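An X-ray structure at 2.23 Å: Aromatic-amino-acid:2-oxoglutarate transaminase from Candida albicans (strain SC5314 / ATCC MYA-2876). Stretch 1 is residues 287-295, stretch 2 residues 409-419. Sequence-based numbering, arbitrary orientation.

Stretch 1 287-295: TLPKYEKPN
Stretch 2 409-419: RKDLLLYSIFE

Residues 409-418 are helical, continuing a helix that begins earlier in the chain, while residues 287-295 form an extended segment without regular helix or strand, its phi/psi values mostly near -60/140. The segment crosses the helix obliquely, its chain running partly in the helix direction, and the nearest CA steps from Lys 410 to Asp 411 to Tyr 415 and then back to Leu 412: CA of Leu 288 lies 8.1 Å from CA of Lys 410, CA of Tyr 291 5.7 Å from CA of Asp 411, and CA of Lys 293 6.7 Å from CA of Tyr 415. CA of Pro 294 lies 6.5 Å from CA of Leu 412. Together the two stretches bury 516 Å².

Tyr 291 contributes most. Its CA-to-CB bond points sideways, but chi1 of 171° (t) and chi2 of 85° bring the ring in against the helix. CD1 packs 3.7 Å from CB of Leu 414, and CE1 comes within 3.4 Å of the backbone O of Asp 411, which lies at the ring edge and already accepts the helical bond from N of Tyr 415 (2.7 Å). One face receives the edge of Phe 418 (chi1 -69°, m; chi2 -35°): the centroids are 4.9 Å apart and the planes meet at 76°, an arrangement that sets the positive rim of one ring against the pi cloud of the other. CZ of Tyr 291 is 3.7 Å from CD2 of Phe 418. The Tyr 291 hydroxyl has no polar partner in the model; its OH rests 3.5 Å from CD1 of Tyr 415, at that ring's edge.

Lys 410 anchors the beginning of the segment. A long, flexible chain suits this place: with chi1 t, chi2 at -96°, chi3 m and chi4 t, it passes CB of Leu 288, 3.9 Å from its CE, and delivers its ammonium to a backbone carbonyl. NZ donates to O of Pro 289 at 3.0 Å and forms a salt bridge with OD1 of Asp 411 at 3.1 Å. Water 1 accepts from NZ of Lys 410 (3.2 Å) and lies 2.9 Å from O of Leu 288, placed to donate to it. Asp 411, chi1 m, also faces the segment; water 2 lies 2.8 Å from OD2 of Asp 411 and 2.7 Å from O of Lys 290, placed to donate to either, so that it can bridge two acceptors that could not bond directly.

Pro 294, its ring puckered C-gamma exo, supplies a compact apolar surface. Its CD lies 3.8 Å from CB of Tyr 415 (chi1 178°, t), and its CG 4.3 Å from CD1 of Leu 412, whose side-chain end approaches although its CA-to-CB bond points away.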

# COMPACT_ATOMS: atom_id res chain seq x y z
N THR B 287 21.30 -6.05 -17.95
CA THR B 287 21.59 -6.34 -19.38
C THR B 287 22.57 -7.52 -19.38
O THR B 287 23.46 -7.53 -18.52
CB THR B 287 22.13 -5.11 -20.12
OG1 THR B 287 23.32 -4.69 -19.45
CG2 THR B 287 21.14 -3.97 -20.16
N LEU B 288 22.37 -8.49 -20.27
CA LEU B 288 23.16 -9.75 -20.28
C LEU B 288 23.82 -9.90 -21.64
O LEU B 288 23.12 -9.91 -22.65
CB LEU B 288 22.23 -10.93 -20.00
CG LEU B 288 21.29 -10.79 -18.81
CD1 LEU B 288 20.34 -11.96 -18.74
CD2 LEU B 288 22.07 -10.65 -17.51
N PRO B 289 25.17 -10.01 -21.72
CA PRO B 289 25.85 -10.29 -22.98
C PRO B 289 25.42 -11.66 -23.52
O PRO B 289 25.02 -12.53 -22.71
CB PRO B 289 27.35 -10.28 -22.69
CG PRO B 289 27.51 -9.96 -21.22
CD PRO B 289 26.11 -9.91 -20.61
N LYS B 290 25.48 -11.84 -24.85
CA LYS B 290 25.02 -13.10 -25.50
C LYS B 290 25.88 -14.27 -25.00
O LYS B 290 27.05 -14.06 -24.60
CB LYS B 290 24.90 -12.94 -27.02
CG LYS B 290 26.16 -13.07 -27.86
CD LYS B 290 25.84 -13.54 -29.28
CE LYS B 290 26.65 -12.86 -30.36
NZ LYS B 290 28.11 -13.11 -30.21
N TYR B 291 25.29 -15.45 -24.93
CA TYR B 291 25.93 -16.64 -24.34
C TYR B 291 27.32 -16.87 -24.93
O TYR B 291 27.49 -16.85 -26.17
CB TYR B 291 25.08 -17.89 -24.57
CG TYR B 291 25.77 -19.16 -24.18
CD1 TYR B 291 25.73 -19.60 -22.87
CD2 TYR B 291 26.46 -19.92 -25.11
CE1 TYR B 291 26.37 -20.77 -22.49
CE2 TYR B 291 27.09 -21.11 -24.75
CZ TYR B 291 27.07 -21.51 -23.43
OH TYR B 291 27.70 -22.65 -23.03
N GLU B 292 28.29 -17.13 -24.05
CA GLU B 292 29.55 -17.82 -24.39
C GLU B 292 29.86 -18.86 -23.30
O GLU B 292 29.45 -18.64 -22.14
CB GLU B 292 30.60 -16.75 -24.69
CG GLU B 292 31.24 -16.11 -23.48
CD GLU B 292 32.44 -15.26 -23.88
OE1 GLU B 292 32.25 -14.33 -24.71
OE2 GLU B 292 33.57 -15.56 -23.43
N LYS B 293 30.48 -20.00 -23.65
CA LYS B 293 30.88 -21.07 -22.69
C LYS B 293 31.40 -20.43 -21.41
O LYS B 293 32.26 -19.55 -21.48
CB LYS B 293 31.96 -21.99 -23.28
CG LYS B 293 32.19 -23.29 -22.51
CD LYS B 293 32.77 -24.45 -23.34
CE LYS B 293 32.03 -24.77 -24.63
NZ LYS B 293 30.55 -24.73 -24.47
N PRO B 294 30.88 -20.78 -20.20
CA PRO B 294 31.53 -20.42 -18.94
C PRO B 294 32.90 -21.12 -18.75
O PRO B 294 33.18 -22.13 -19.42
CB PRO B 294 30.54 -20.85 -17.84
CG PRO B 294 29.25 -21.20 -18.56
CD PRO B 294 29.62 -21.51 -19.99
N ASN B 295 33.72 -20.58 -17.83
CA ASN B 295 35.06 -21.11 -17.44
C ASN B 295 34.96 -22.60 -17.08
O ASN B 295 34.20 -22.92 -16.14
CB ASN B 295 35.66 -20.32 -16.27
CG ASN B 295 36.04 -18.90 -16.64
OD1 ASN B 295 35.70 -18.42 -17.72
ND2 ASN B 295 36.74 -18.22 -15.75
N ARG B 409 25.04 -16.43 -14.05
CA ARG B 409 23.94 -17.38 -13.72
C ARG B 409 23.25 -17.79 -15.03
O ARG B 409 23.09 -19.02 -15.26
CB ARG B 409 22.94 -16.78 -12.72
CG ARG B 409 23.39 -16.88 -11.27
CD ARG B 409 22.62 -15.92 -10.38
NE ARG B 409 22.92 -16.17 -8.99
CZ ARG B 409 22.16 -16.87 -8.17
NH1 ARG B 409 20.98 -17.33 -8.57
NH2 ARG B 409 22.55 -17.08 -6.93
N LYS B 410 22.91 -16.83 -15.89
CA LYS B 410 22.17 -17.13 -17.14
C LYS B 410 22.99 -18.09 -18.02
O LYS B 410 22.42 -19.08 -18.55
CB LYS B 410 21.80 -15.86 -17.90
CG LYS B 410 21.05 -16.13 -19.20
CD LYS B 410 21.96 -16.16 -20.40
CE LYS B 410 22.38 -14.78 -20.85
NZ LYS B 410 23.12 -14.83 -22.13
N ASP B 411 24.29 -17.81 -18.18
CA ASP B 411 25.17 -18.61 -19.07
C ASP B 411 25.35 -20.03 -18.51
O ASP B 411 25.34 -21.00 -19.31
CB ASP B 411 26.51 -17.91 -19.27
CG ASP B 411 26.41 -16.61 -20.03
OD1 ASP B 411 25.36 -16.39 -20.73
OD2 ASP B 411 27.37 -15.82 -19.91
N LEU B 412 25.51 -20.15 -17.20
CA LEU B 412 25.62 -21.46 -16.50
C LEU B 412 24.39 -22.31 -16.83
O LEU B 412 24.54 -23.41 -17.40
CB LEU B 412 25.74 -21.19 -15.00
CG LEU B 412 26.43 -22.26 -14.18
CD1 LEU B 412 27.87 -22.49 -14.66
CD2 LEU B 412 26.40 -21.87 -12.71
N LEU B 413 23.19 -21.80 -16.56
CA LEU B 413 21.93 -22.54 -16.83
C LEU B 413 21.90 -22.94 -18.31
O LEU B 413 21.50 -24.09 -18.60
CB LEU B 413 20.73 -21.68 -16.45
CG LEU B 413 19.37 -22.28 -16.80
CD1 LEU B 413 19.16 -23.58 -16.03
CD2 LEU B 413 18.26 -21.27 -16.52
N LEU B 414 22.28 -22.02 -19.20
CA LEU B 414 22.30 -22.29 -20.67
C LEU B 414 23.33 -23.40 -20.99
O LEU B 414 22.98 -24.27 -21.80
CB LEU B 414 22.55 -21.00 -21.47
CG LEU B 414 21.30 -20.41 -22.12
CD1 LEU B 414 20.35 -19.87 -21.07
CD2 LEU B 414 21.63 -19.33 -23.12
N TYR B 415 24.52 -23.37 -20.37
CA TYR B 415 25.55 -24.44 -20.50
C TYR B 415 24.92 -25.77 -20.04
O TYR B 415 24.84 -26.72 -20.84
CB TYR B 415 26.82 -24.06 -19.72
CG TYR B 415 27.92 -25.10 -19.74
CD1 TYR B 415 28.73 -25.25 -20.86
CD2 TYR B 415 28.17 -25.91 -18.64
CE1 TYR B 415 29.73 -26.21 -20.89
CE2 TYR B 415 29.17 -26.88 -18.66
CZ TYR B 415 29.95 -27.02 -19.79
OH TYR B 415 30.94 -27.96 -19.85
N SER B 416 24.38 -25.81 -18.83
CA SER B 416 23.77 -27.04 -18.25
C SER B 416 22.81 -27.66 -19.26
O SER B 416 22.66 -28.88 -19.24
CB SER B 416 23.09 -26.79 -16.93
OG SER B 416 21.88 -26.08 -17.11
N ILE B 417 22.20 -26.85 -20.14
CA ILE B 417 21.15 -27.30 -21.09
C ILE B 417 21.85 -27.76 -22.38
O ILE B 417 21.50 -28.85 -22.89
CB ILE B 417 20.08 -26.22 -21.33
CG1 ILE B 417 19.18 -26.01 -20.10
CG2 ILE B 417 19.24 -26.52 -22.57
CD1 ILE B 417 18.44 -24.69 -20.08
N PHE B 418 22.80 -26.96 -22.88
CA PHE B 418 23.50 -27.21 -24.17
C PHE B 418 24.27 -28.54 -24.12
O PHE B 418 24.36 -29.21 -25.16
CB PHE B 418 24.40 -26.02 -24.54
CG PHE B 418 23.66 -24.76 -24.91
CD1 PHE B 418 22.45 -24.80 -25.59
CD2 PHE B 418 24.20 -23.52 -24.60
CE1 PHE B 418 21.79 -23.64 -25.95
CE2 PHE B 418 23.54 -22.35 -24.97
CZ PHE B 418 22.33 -22.41 -25.63
N GLU B 419 24.84 -28.88 -22.96
CA GLU B 419 25.60 -30.12 -22.67
C GLU B 419 24.67 -31.34 -22.61
O GLU B 419 25.20 -32.45 -22.63
CB GLU B 419 26.33 -30.00 -21.32
CG GLU B 419 27.54 -29.07 -21.37
CD GLU B 419 28.72 -29.61 -22.18
OE1 GLU B 419 29.36 -30.58 -21.73
OE2 GLU B 419 28.97 -29.06 -23.25
O HOH W 1 22.09 -12.30 -23.84
O HOH W 2 28.05 -14.26 -22.15